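Carbohydrate esterase family 2 (CE2) (Chaetomium olivicolor, PDB 4XVH) probably removes acetyl groups from xylan or related plant polysaccharides, joining an SGNH-type esterase domain to a beta-sandwich carbohydrate-binding domain. Local coordinates at residues Y197-N211 against I242-N255. Numbering follows the deposited sequence.
Sequences YPFPRSWSPDAVVIN and IQKHYPRAHFFLLN
Tyr246, Val208 and Phe199 bury the most area where 197-211 meets 242-255. The Tyr246 ring is sandwiched: Pro205 CD stands 3.3 Å from the ring centroid and 8° off its normal, a CH-pi contact, while His245 CB lies toward the rim of the opposite face. Its hydroxyl reaches the edge of Phe199, OH to CD1 3.2 Å, and shares one water with Tyr197 OH and Pro200 O, the water 2.6 Å from Tyr246 OH. Phe199 turns that edge toward the Tyr246 face in an offset edge-to-face pair and stacks flat on His245, centroids 3.5 Å apart and planes at 4°. With Phe199 CG anti to its carbonyl carbon (chi1 -72°), the ring lies against His245, with the CD2 edge of Tyr197 over the opposite face. Beyond this aromatic cluster, strands 207-211 and 250-254 run side by side in the same direction, their axes 4.7 Å apart at closest approach, joined by five backbone hydrogen bonds, from His250 N to Asp206 O through Leu254 N to Ile210 O. Val208 lies alongside Phe251, pointing the same way, its CB 3.6 Å from Phe251 CD2; CG1 meets Ile242 CD1 at 4.2 Å. Helix 228-243, in the connection between the two strands, makes this a beta-alpha-beta crossover in the central parallel sheet of the SGNH hydrolase fold, with strand 111-116 on the other flank of 207-211. Chemically, the contact is apolar along the Val208 side and aromatic at the strands' N-terminal end, where the water ties Tyr246 OH to Tyr197 OH and Pro200 O, and His245 and the Tyr197 edge would hinder rotation of the Phe199 ring.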
ATOM      1  N   TYR A 197       3.727  16.651   0.910  1.00 24.22           N
ATOM      2  CA  TYR A 197       4.044  16.047  -0.400  1.00 22.86           C
ATOM      3  C   TYR A 197       3.858  17.061  -1.529  1.00 24.85           C
ATOM      4  O   TYR A 197       2.756  17.556  -1.734  1.00 22.20           O
ATOM      5  CB  TYR A 197       3.174  14.807  -0.676  1.00 20.91           C
ATOM      6  CG  TYR A 197       3.581  14.035  -1.940  1.00 18.84           C
ATOM      7  CD1 TYR A 197       4.895  13.554  -2.118  1.00 18.68           C
ATOM      8  CD2 TYR A 197       2.654  13.776  -2.936  1.00 18.46           C
ATOM      9  CE1 TYR A 197       5.258  12.846  -3.267  1.00 21.40           C
ATOM     10  CE2 TYR A 197       2.997  13.063  -4.083  1.00 17.93           C
ATOM     11  CZ  TYR A 197       4.303  12.609  -4.246  1.00 21.07           C
ATOM     12  OH  TYR A 197       4.627  11.933  -5.397  1.00 20.91           O
ATOM     13  N   PRO A 198       4.928  17.353  -2.289  1.00 25.57           N
ATOM     14  CA  PRO A 198       4.782  18.408  -3.298  1.00 26.58           C
ATOM     15  C   PRO A 198       4.169  17.916  -4.616  1.00 24.94           C
ATOM     16  O   PRO A 198       4.042  18.718  -5.527  1.00 25.15           O
ATOM     17  CB  PRO A 198       6.220  18.898  -3.506  1.00 28.47           C
ATOM     18  CG  PRO A 198       7.083  17.761  -3.191  1.00 28.59           C
ATOM     19  CD  PRO A 198       6.311  16.851  -2.208  1.00 26.57           C
ATOM     20  N   PHE A 199       3.788  16.643  -4.713  1.00 21.39           N
ATOM     21  CA  PHE A 199       3.291  16.123  -5.997  1.00 24.54           C
ATOM     22  C   PHE A 199       4.259  16.451  -7.168  1.00 23.33           C
ATOM     23  O   PHE A 199       3.894  17.148  -8.137  1.00 23.52           O
ATOM     24  CB  PHE A 199       1.882  16.661  -6.241  1.00 26.10           C
ATOM     25  CG  PHE A 199       0.862  16.016  -5.330  1.00 25.88           C
ATOM     26  CD1 PHE A 199       0.347  14.762  -5.645  1.00 24.91           C
ATOM     27  CD2 PHE A 199       0.485  16.622  -4.139  1.00 27.04           C
ATOM     28  CE1 PHE A 199      -0.554  14.110  -4.792  1.00 25.80           C
ATOM     29  CE2 PHE A 199      -0.433  15.994  -3.273  1.00 27.10           C
ATOM     30  CZ  PHE A 199      -0.950  14.728  -3.599  1.00 26.65           C
ATOM     31  N   PRO A 200       5.514  15.969  -7.065  1.00 22.73           N
ATOM     32  CA  PRO A 200       6.483  16.251  -8.130  1.00 25.20           C
ATOM     33  C   PRO A 200       6.035  15.600  -9.427  1.00 21.75           C
ATOM     34  O   PRO A 200       5.445  14.503  -9.410  1.00 20.59           O
ATOM     35  CB  PRO A 200       7.775  15.605  -7.625  1.00 21.88           C
ATOM     36  CG  PRO A 200       7.261  14.477  -6.756  1.00 20.50           C
ATOM     37  CD  PRO A 200       6.091  15.085  -6.042  1.00 21.28           C
ATOM     38  N   ARG A 201       6.333  16.262 -10.527  1.00 22.82           N
ATOM     39  CA  ARG A 201       5.860  15.832 -11.833  1.00 22.77           C
ATOM     40  C   ARG A 201       6.620  14.601 -12.325  1.00 22.09           C
ATOM     41  O   ARG A 201       6.267  13.997 -13.346  1.00 21.94           O
ATOM     42  CB  ARG A 201       5.991  17.015 -12.819  1.00 24.39           C
ATOM     43  CG  ARG A 201       5.293  16.808 -14.170  1.00 33.07           C
ATOM     44  CD  ARG A 201       3.882  16.305 -13.955  1.00 31.53           C
ATOM     45  NE  ARG A 201       3.125  16.103 -15.193  1.00 30.95           N
ATOM     46  CZ  ARG A 201       3.255  15.034 -15.971  1.00 29.20           C
ATOM     47  NH1 ARG A 201       4.167  14.099 -15.678  1.00 26.71           N
ATOM     48  NH2 ARG A 201       2.500  14.912 -17.063  1.00 29.37           N
ATOM     49  N   SER A 202       7.683  14.236 -11.608  1.00 21.85           N
ATOM     50  CA  SER A 202       8.396  12.986 -11.880  1.00 26.31           C
ATOM     51  C   SER A 202       7.509  11.773 -11.586  1.00 26.04           C
ATOM     52  O   SER A 202       7.758  10.651 -12.095  1.00 27.08           O
ATOM     53  CB  SER A 202       9.697  12.907 -11.057  1.00 26.67           C
ATOM     54  OG  SER A 202       9.495  13.129  -9.657  1.00 24.88           O
ATOM     55  N   TRP A 203       6.457  11.979 -10.799  1.00 22.70           N
ATOM     56  CA  TRP A 203       5.538  10.873 -10.469  1.00 20.79           C
ATOM     57  C   TRP A 203       4.131  11.278 -10.908  1.00 20.62           C
ATOM     58  O   TRP A 203       3.557  12.241 -10.386  1.00 19.59           O
ATOM     59  CB  TRP A 203       5.577  10.537  -8.955  1.00 17.43           C
ATOM     60  CG  TRP A 203       4.657   9.372  -8.527  1.00 17.58           C
ATOM     61  CD1 TRP A 203       3.495   9.468  -7.796  1.00 17.06           C
ATOM     62  CD2 TRP A 203       4.841   7.970  -8.799  1.00 17.77           C
ATOM     63  NE1 TRP A 203       2.943   8.208  -7.609  1.00 17.35           N
ATOM     64  CE2 TRP A 203       3.749   7.274  -8.205  1.00 16.15           C
ATOM     65  CE3 TRP A 203       5.818   7.231  -9.482  1.00 17.70           C
ATOM     66  CZ2 TRP A 203       3.602   5.890  -8.292  1.00 15.00           C
ATOM     67  CZ3 TRP A 203       5.679   5.846  -9.561  1.00 15.13           C
ATOM     68  CH2 TRP A 203       4.571   5.189  -8.980  1.00 14.35           C
ATOM     69  N   SER A 204       3.576  10.545 -11.865  1.00 19.50           N
ATOM     70  CA  SER A 204       2.302  10.922 -12.446  1.00 20.08           C
ATOM     71  C   SER A 204       1.510   9.654 -12.772  1.00 20.22           C
ATOM     72  O   SER A 204       1.596   9.136 -13.894  1.00 21.97           O
ATOM     73  CB  SER A 204       2.521  11.771 -13.715  1.00 21.99           C
ATOM     74  OG  SER A 204       1.274  12.229 -14.226  1.00 23.85           O
ATOM     75  N   PRO A 205       0.755   9.143 -11.790  1.00 19.28           N
ATOM     76  CA  PRO A 205       0.119   7.837 -11.937  1.00 19.50           C
ATOM     77  C   PRO A 205      -0.824   7.749 -13.122  1.00 20.39           C
ATOM     78  O   PRO A 205      -1.660   8.645 -13.336  1.00 20.22           O
ATOM     79  CB  PRO A 205      -0.666   7.678 -10.638  1.00 18.88           C
ATOM     80  CG  PRO A 205       0.055   8.506  -9.647  1.00 19.23           C
ATOM     81  CD  PRO A 205       0.685   9.656 -10.403  1.00 19.24           C
ATOM     82  N   ASP A 206      -0.682   6.665 -13.873  1.00 19.19           N
ATOM     83  CA  ASP A 206      -1.629   6.327 -14.916  1.00 20.13           C
ATOM     84  C   ASP A 206      -2.929   5.844 -14.307  1.00 19.73           C
ATOM     85  O   ASP A 206      -4.019   6.012 -14.885  1.00 17.02           O
ATOM     86  CB  ASP A 206      -1.074   5.232 -15.811  1.00 20.29           C
ATOM     87  CG  ASP A 206       0.253   5.591 -16.392  1.00 22.02           C
ATOM     88  OD1 ASP A 206       0.265   6.157 -17.499  1.00 23.79           O
ATOM     89  OD2 ASP A 206       1.285   5.287 -15.762  1.00 21.81           O
ATOM     90  N   ALA A 207      -2.792   5.229 -13.139  1.00 18.00           N
ATOM     91  CA  ALA A 207      -3.921   4.636 -12.456  1.00 18.48           C
ATOM     92  C   ALA A 207      -3.814   4.926 -10.973  1.00 18.75           C
ATOM     93  O   ALA A 207      -2.715   4.898 -10.412  1.00 17.24           O
ATOM     94  CB  ALA A 207      -3.958   3.124 -12.690  1.00 17.40           C
ATOM     95  N   VAL A 208      -4.968   5.171 -10.353  1.00 18.40           N
ATOM     96  CA  VAL A 208      -5.075   5.386  -8.925  1.00 16.35           C
ATOM     97  C   VAL A 208      -6.131   4.441  -8.391  1.00 16.70           C
ATOM     98  O   VAL A 208      -7.300   4.474  -8.832  1.00 16.68           O
ATOM     99  CB  VAL A 208      -5.456   6.821  -8.584  1.00 16.88           C
ATOM    100  CG1 VAL A 208      -5.771   6.964  -7.066  1.00 15.36           C
ATOM    101  CG2 VAL A 208      -4.327   7.775  -9.010  1.00 16.93           C
ATOM    102  N   VAL A 209      -5.687   3.591  -7.465  1.00 16.00           N
ATOM    103  CA  VAL A 209      -6.508   2.544  -6.870  1.00 15.86           C
ATOM    104  C   VAL A 209      -6.923   2.968  -5.469  1.00 14.59           C
ATOM    105  O   VAL A 209      -6.072   3.365  -4.660  1.00 14.63           O
ATOM    106  CB  VAL A 209      -5.758   1.204  -6.786  1.00 14.98           C
ATOM    107  CG1 VAL A 209      -6.664   0.149  -6.112  1.00 13.54           C
ATOM    108  CG2 VAL A 209      -5.313   0.749  -8.201  1.00 13.67           C
ATOM    109  N   ILE A 210      -8.221   2.962  -5.199  1.00 15.11           N
ATOM    110  CA  ILE A 210      -8.665   3.367  -3.868  1.00 17.30           C
ATOM    111  C   ILE A 210      -9.511   2.274  -3.250  1.00 17.69           C
ATOM    112  O   ILE A 210     -10.519   1.891  -3.828  1.00 18.82           O
ATOM    113  CB  ILE A 210      -9.473   4.672  -3.906  1.00 18.69           C
ATOM    114  CG1 ILE A 210      -8.614   5.796  -4.511  1.00 19.13           C
ATOM    115  CG2 ILE A 210      -9.976   5.010  -2.487  1.00 19.01           C
ATOM    116  CD1 ILE A 210      -9.380   7.032  -4.862  1.00 19.56           C
ATOM    117  N   ASN A 211      -9.114   1.817  -2.060  1.00 16.99           N
ATOM    118  CA  ASN A 211      -9.845   0.787  -1.337  1.00 17.06           C
ATOM    119  C   ASN A 211     -10.104   1.232   0.108  1.00 16.64           C
ATOM    120  O   ASN A 211      -9.296   0.985   1.011  1.00 16.98           O
ATOM    121  CB  ASN A 211      -9.044  -0.514  -1.380  1.00 16.88           C
ATOM    122  CG  ASN A 211      -9.753  -1.686  -0.709  1.00 19.02           C
ATOM    123  OD1 ASN A 211     -10.684  -1.529   0.084  1.00 18.98           O
ATOM    124  ND2 ASN A 211      -9.264  -2.880  -1.004  1.00 20.36           N
ATOM    125  N   ILE A 242      -7.670  14.350  -5.901  1.00 22.16           N
ATOM    126  CA  ILE A 242      -6.482  13.732  -6.503  1.00 21.32           C
ATOM    127  C   ILE A 242      -6.309  14.197  -7.961  1.00 24.10           C
ATOM    128  O   ILE A 242      -5.183  14.374  -8.453  1.00 23.71           O
ATOM    129  CB  ILE A 242      -6.555  12.177  -6.433  1.00 19.33           C
ATOM    130  CG1 ILE A 242      -6.674  11.744  -4.970  1.00 19.66           C
ATOM    131  CG2 ILE A 242      -5.326  11.518  -7.100  1.00 17.80           C
ATOM    132  CD1 ILE A 242      -6.932  10.260  -4.809  1.00 18.96           C
ATOM    133  N   GLN A 243      -7.435  14.442  -8.626  1.00 25.12           N
ATOM    134  CA  GLN A 243      -7.422  14.873 -10.015  1.00 27.49           C
ATOM    135  C   GLN A 243      -6.871  16.283 -10.179  1.00 28.10           C
ATOM    136  O   GLN A 243      -6.448  16.655 -11.270  1.00 26.78           O
ATOM    137  CB  GLN A 243      -8.827  14.804 -10.609  1.00 29.86           C
ATOM    138  CG  GLN A 243      -9.346  13.393 -10.841  1.00 29.14           C
ATOM    139  CD  GLN A 243     -10.785  13.420 -11.317  1.00 32.28           C
ATOM    140  OE1 GLN A 243     -11.613  14.166 -10.774  1.00 33.38           O
ATOM    141  NE2 GLN A 243     -11.078  12.668 -12.372  1.00 32.18           N
ATOM    142  N   LYS A 244      -6.870  17.064  -9.105  1.00 29.33           N
ATOM    143  CA  LYS A 244      -6.163  18.349  -9.122  1.00 32.95           C
ATOM    144  C   LYS A 244      -4.693  18.128  -9.510  1.00 31.37           C
ATOM    145  O   LYS A 244      -4.076  18.962 -10.183  1.00 31.56           O
ATOM    146  CB  LYS A 244      -6.255  19.045  -7.759  1.00 36.41           C
ATOM    147  CG  LYS A 244      -7.618  19.665  -7.473  1.00 41.94           C
ATOM    148  CD  LYS A 244      -7.623  20.461  -6.151  1.00 46.70           C
ATOM    149  CE  LYS A 244      -8.746  21.526  -6.120  1.00 52.41           C
ATOM    150  NZ  LYS A 244      -9.701  21.417  -4.963  1.00 54.85           N
ATOM    151  N   HIS A 245      -4.136  16.986  -9.090  1.00 28.38           N
ATOM    152  CA  HIS A 245      -2.732  16.698  -9.376  1.00 27.66           C
ATOM    153  C   HIS A 245      -2.537  15.774 -10.569  1.00 25.16           C
ATOM    154  O   HIS A 245      -1.601  15.932 -11.338  1.00 24.17           O
ATOM    155  CB  HIS A 245      -2.067  16.091  -8.146  1.00 28.89           C
ATOM    156  CG  HIS A 245      -2.195  16.944  -6.922  1.00 32.87           C
ATOM    157  ND1 HIS A 245      -1.566  18.167  -6.800  1.00 35.03           N
ATOM    158  CD2 HIS A 245      -2.898  16.765  -5.778  1.00 34.25           C
ATOM    159  CE1 HIS A 245      -1.861  18.694  -5.627  1.00 36.22           C
ATOM    160  NE2 HIS A 245      -2.669  17.866  -4.987  1.00 36.24           N
ATOM    161  N   TYR A 246      -3.421  14.789 -10.700  1.00 24.20           N
ATOM    162  CA  TYR A 246      -3.298  13.787 -11.743  1.00 23.89           C
ATOM    163  C   TYR A 246      -4.573  13.750 -12.586  1.00 23.60           C
ATOM    164  O   TYR A 246      -5.331  12.787 -12.539  1.00 22.53           O
ATOM    165  CB  TYR A 246      -3.028  12.403 -11.129  1.00 21.18           C
ATOM    166  CG  TYR A 246      -1.900  12.356 -10.111  1.00 21.33           C
ATOM    167  CD1 TYR A 246      -0.681  13.002 -10.338  1.00 22.03           C
ATOM    168  CD2 TYR A 246      -2.047  11.639  -8.929  1.00 19.97           C
ATOM    169  CE1 TYR A 246       0.361  12.939  -9.388  1.00 20.75           C
ATOM    170  CE2 TYR A 246      -1.031  11.583  -7.984  1.00 19.87           C
ATOM    171  CZ  TYR A 246       0.171  12.229  -8.224  1.00 19.76           C
ATOM    172  OH  TYR A 246       1.179  12.138  -7.274  1.00 18.68           O
ATOM    173  N   PRO A 247      -4.819  14.812 -13.346  1.00 26.00           N
ATOM    174  CA  PRO A 247      -6.105  14.931 -14.049  1.00 26.82           C
ATOM    175  C   PRO A 247      -6.369  13.830 -15.075  1.00 26.91           C
ATOM    176  O   PRO A 247      -7.527  13.572 -15.400  1.00 28.37           O
ATOM    177  CB  PRO A 247      -5.997  16.284 -14.757  1.00 27.09           C
ATOM    178  CG  PRO A 247      -4.546  16.523 -14.875  1.00 26.96           C
ATOM    179  CD  PRO A 247      -3.890  15.896 -13.685  1.00 25.89           C
ATOM    180  N   ARG A 248      -5.319  13.214 -15.600  1.00 26.26           N
ATOM    181  CA  ARG A 248      -5.509  12.208 -16.645  1.00 27.53           C
ATOM    182  C   ARG A 248      -5.597  10.787 -16.071  1.00 23.06           C
ATOM    183  O   ARG A 248      -5.766   9.836 -16.809  1.00 22.68           O
ATOM    184  CB  ARG A 248      -4.364  12.265 -17.658  1.00 31.58           C
ATOM    185  CG  ARG A 248      -4.256  13.570 -18.468  1.00 38.36           C
ATOM    186  CD  ARG A 248      -2.919  13.620 -19.248  1.00 42.79           C
ATOM    187  NE  ARG A 248      -1.738  13.678 -18.368  1.00 45.62           N
ATOM    188  CZ  ARG A 248      -0.962  12.637 -18.033  1.00 46.69           C
ATOM    189  NH1 ARG A 248      -1.219  11.409 -18.495  1.00 47.38           N
ATOM    190  NH2 ARG A 248       0.079  12.824 -17.222  1.00 45.79           N
ATOM    191  N   ALA A 249      -5.447  10.618 -14.768  1.00 21.00           N
ATOM    192  CA  ALA A 249      -5.410   9.244 -14.246  1.00 20.69           C
ATOM    193  C   ALA A 249      -6.774   8.577 -14.329  1.00 21.99           C
ATOM    194  O   ALA A 249      -7.800   9.255 -14.200  1.00 22.73           O
ATOM    195  CB  ALA A 249      -4.933   9.234 -12.790  1.00 19.52           C
ATOM    196  N   HIS A 250      -6.790   7.256 -14.512  1.00 21.52           N
ATOM    197  CA  HIS A 250      -8.010   6.491 -14.288  1.00 22.40           C
ATOM    198  C   HIS A 250      -8.078   6.050 -12.829  1.00 22.07           C
ATOM    199  O   HIS A 250      -7.048   5.745 -12.217  1.00 16.39           O
ATOM    200  CB  HIS A 250      -8.083   5.277 -15.209  1.00 21.70           C
ATOM    201  CG  HIS A 250      -8.429   5.638 -16.621  1.00 23.95           C
ATOM    202  ND1 HIS A 250      -9.580   5.207 -17.241  1.00 23.92           N
ATOM    203  CD2 HIS A 250      -7.785   6.415 -17.524  1.00 25.43           C
ATOM    204  CE1 HIS A 250      -9.638   5.711 -18.465  1.00 26.22           C
ATOM    205  NE2 HIS A 250      -8.550   6.430 -18.667  1.00 26.38           N
ATOM    206  N   PHE A 251      -9.290   6.017 -12.277  1.00 17.54           N
ATOM    207  CA  PHE A 251      -9.458   5.662 -10.870  1.00 17.33           C
ATOM    208  C   PHE A 251     -10.199   4.331 -10.736  1.00 17.70           C
ATOM    209  O   PHE A 251     -11.211   4.089 -11.432  1.00 19.18           O
ATOM    210  CB  PHE A 251     -10.205   6.795 -10.129  1.00 18.50           C
ATOM    211  CG  PHE A 251      -9.371   8.041  -9.975  1.00 19.11           C
ATOM    212  CD1 PHE A 251      -9.154   8.873 -11.064  1.00 20.29           C
ATOM    213  CD2 PHE A 251      -8.740   8.320  -8.762  1.00 18.78           C
ATOM    214  CE1 PHE A 251      -8.376  10.004 -10.955  1.00 21.89           C
ATOM    215  CE2 PHE A 251      -7.952   9.437  -8.621  1.00 19.92           C
ATOM    216  CZ  PHE A 251      -7.752  10.288  -9.728  1.00 21.59           C
ATOM    217  N   PHE A 252      -9.701   3.491  -9.830  1.00 17.13           N
ATOM    218  CA  PHE A 252     -10.216   2.151  -9.602  1.00 16.59           C
ATOM    219  C   PHE A 252     -10.671   2.046  -8.155  1.00 16.88           C
ATOM    220  O   PHE A 252      -9.851   2.000  -7.224  1.00 17.65           O
ATOM    221  CB  PHE A 252      -9.139   1.117  -9.977  1.00 16.31           C
ATOM    222  CG  PHE A 252      -8.787   1.193 -11.442  1.00 16.69           C
ATOM    223  CD1 PHE A 252      -7.832   2.111 -11.889  1.00 16.27           C
ATOM    224  CD2 PHE A 252      -9.520   0.486 -12.389  1.00 17.26           C
ATOM    225  CE1 PHE A 252      -7.554   2.267 -13.246  1.00 16.29           C
ATOM    226  CE2 PHE A 252      -9.226   0.640 -13.784  1.00 17.20           C
ATOM    227  CZ  PHE A 252      -8.238   1.525 -14.187  1.00 17.49           C
ATOM    228  N   LEU A 253     -11.991   2.029  -7.985  1.00 17.12           N
ATOM    229  CA  LEU A 253     -12.639   2.078  -6.676  1.00 17.32           C
ATOM    230  C   LEU A 253     -13.160   0.703  -6.279  1.00 18.12           C
ATOM    231  O   LEU A 253     -14.037   0.137  -6.935  1.00 19.19           O
ATOM    232  CB  LEU A 253     -13.785   3.101  -6.694  1.00 17.09           C
ATOM    233  CG  LEU A 253     -13.448   4.480  -7.280  1.00 17.58           C
ATOM    234  CD1 LEU A 253     -14.611   5.489  -7.103  1.00 22.55           C
ATOM    235  CD2 LEU A 253     -12.181   5.088  -6.714  1.00 16.88           C
ATOM    236  N   LEU A 254     -12.605   0.152  -5.219  1.00 17.35           N
ATOM    237  CA  LEU A 254     -12.921  -1.226  -4.835  1.00 17.54           C
ATOM    238  C   LEU A 254     -13.822  -1.296  -3.615  1.00 17.71           C
ATOM    239  O   LEU A 254     -13.695  -0.500  -2.697  1.00 16.66           O
ATOM    240  CB  LEU A 254     -11.643  -2.020  -4.513  1.00 17.13           C
ATOM    241  CG  LEU A 254     -10.765  -2.572  -5.641  1.00 17.42           C
ATOM    242  CD1 LEU A 254     -10.069  -1.467  -6.438  1.00 17.34           C
ATOM    243  CD2 LEU A 254      -9.723  -3.579  -5.030  1.00 23.28           C
ATOM    244  N   ASN A 255     -14.699  -2.291  -3.586  1.00 18.35           N
ATOM    245  CA  ASN A 255     -15.418  -2.576  -2.379  1.00 17.93           C
ATOM    246  C   ASN A 255     -14.588  -3.572  -1.542  1.00 18.96           C
ATOM    247  O   ASN A 255     -13.498  -4.023  -1.946  1.00 17.36           O
ATOM    248  CB  ASN A 255     -16.822  -3.110  -2.701  1.00 20.02           C
ATOM    249  CG  ASN A 255     -16.787  -4.293  -3.627  1.00 19.36           C
ATOM    250  OD1 ASN A 255     -15.727  -4.839  -3.877  1.00 19.61           O
ATOM    251  ND2 ASN A 255     -17.955  -4.703  -4.138  1.00 19.86           N
TER
HETATM  252  O   HOH W   1       3.504  13.309  -7.554  1.00 17.33           O
HETATM  253  O   HOH W   2       0.467  14.696 -13.422  1.00 32.07           O
HETATM  254  O   HOH W   3      -4.158   7.320 -17.322  1.00 28.15           O
HETATM  255  O   HOH W   4     -12.938   2.163  -2.120  1.00 19.69           O
HETATM  256  O   HOH W   5     -13.471  -1.174  -0.014  1.00 17.65           O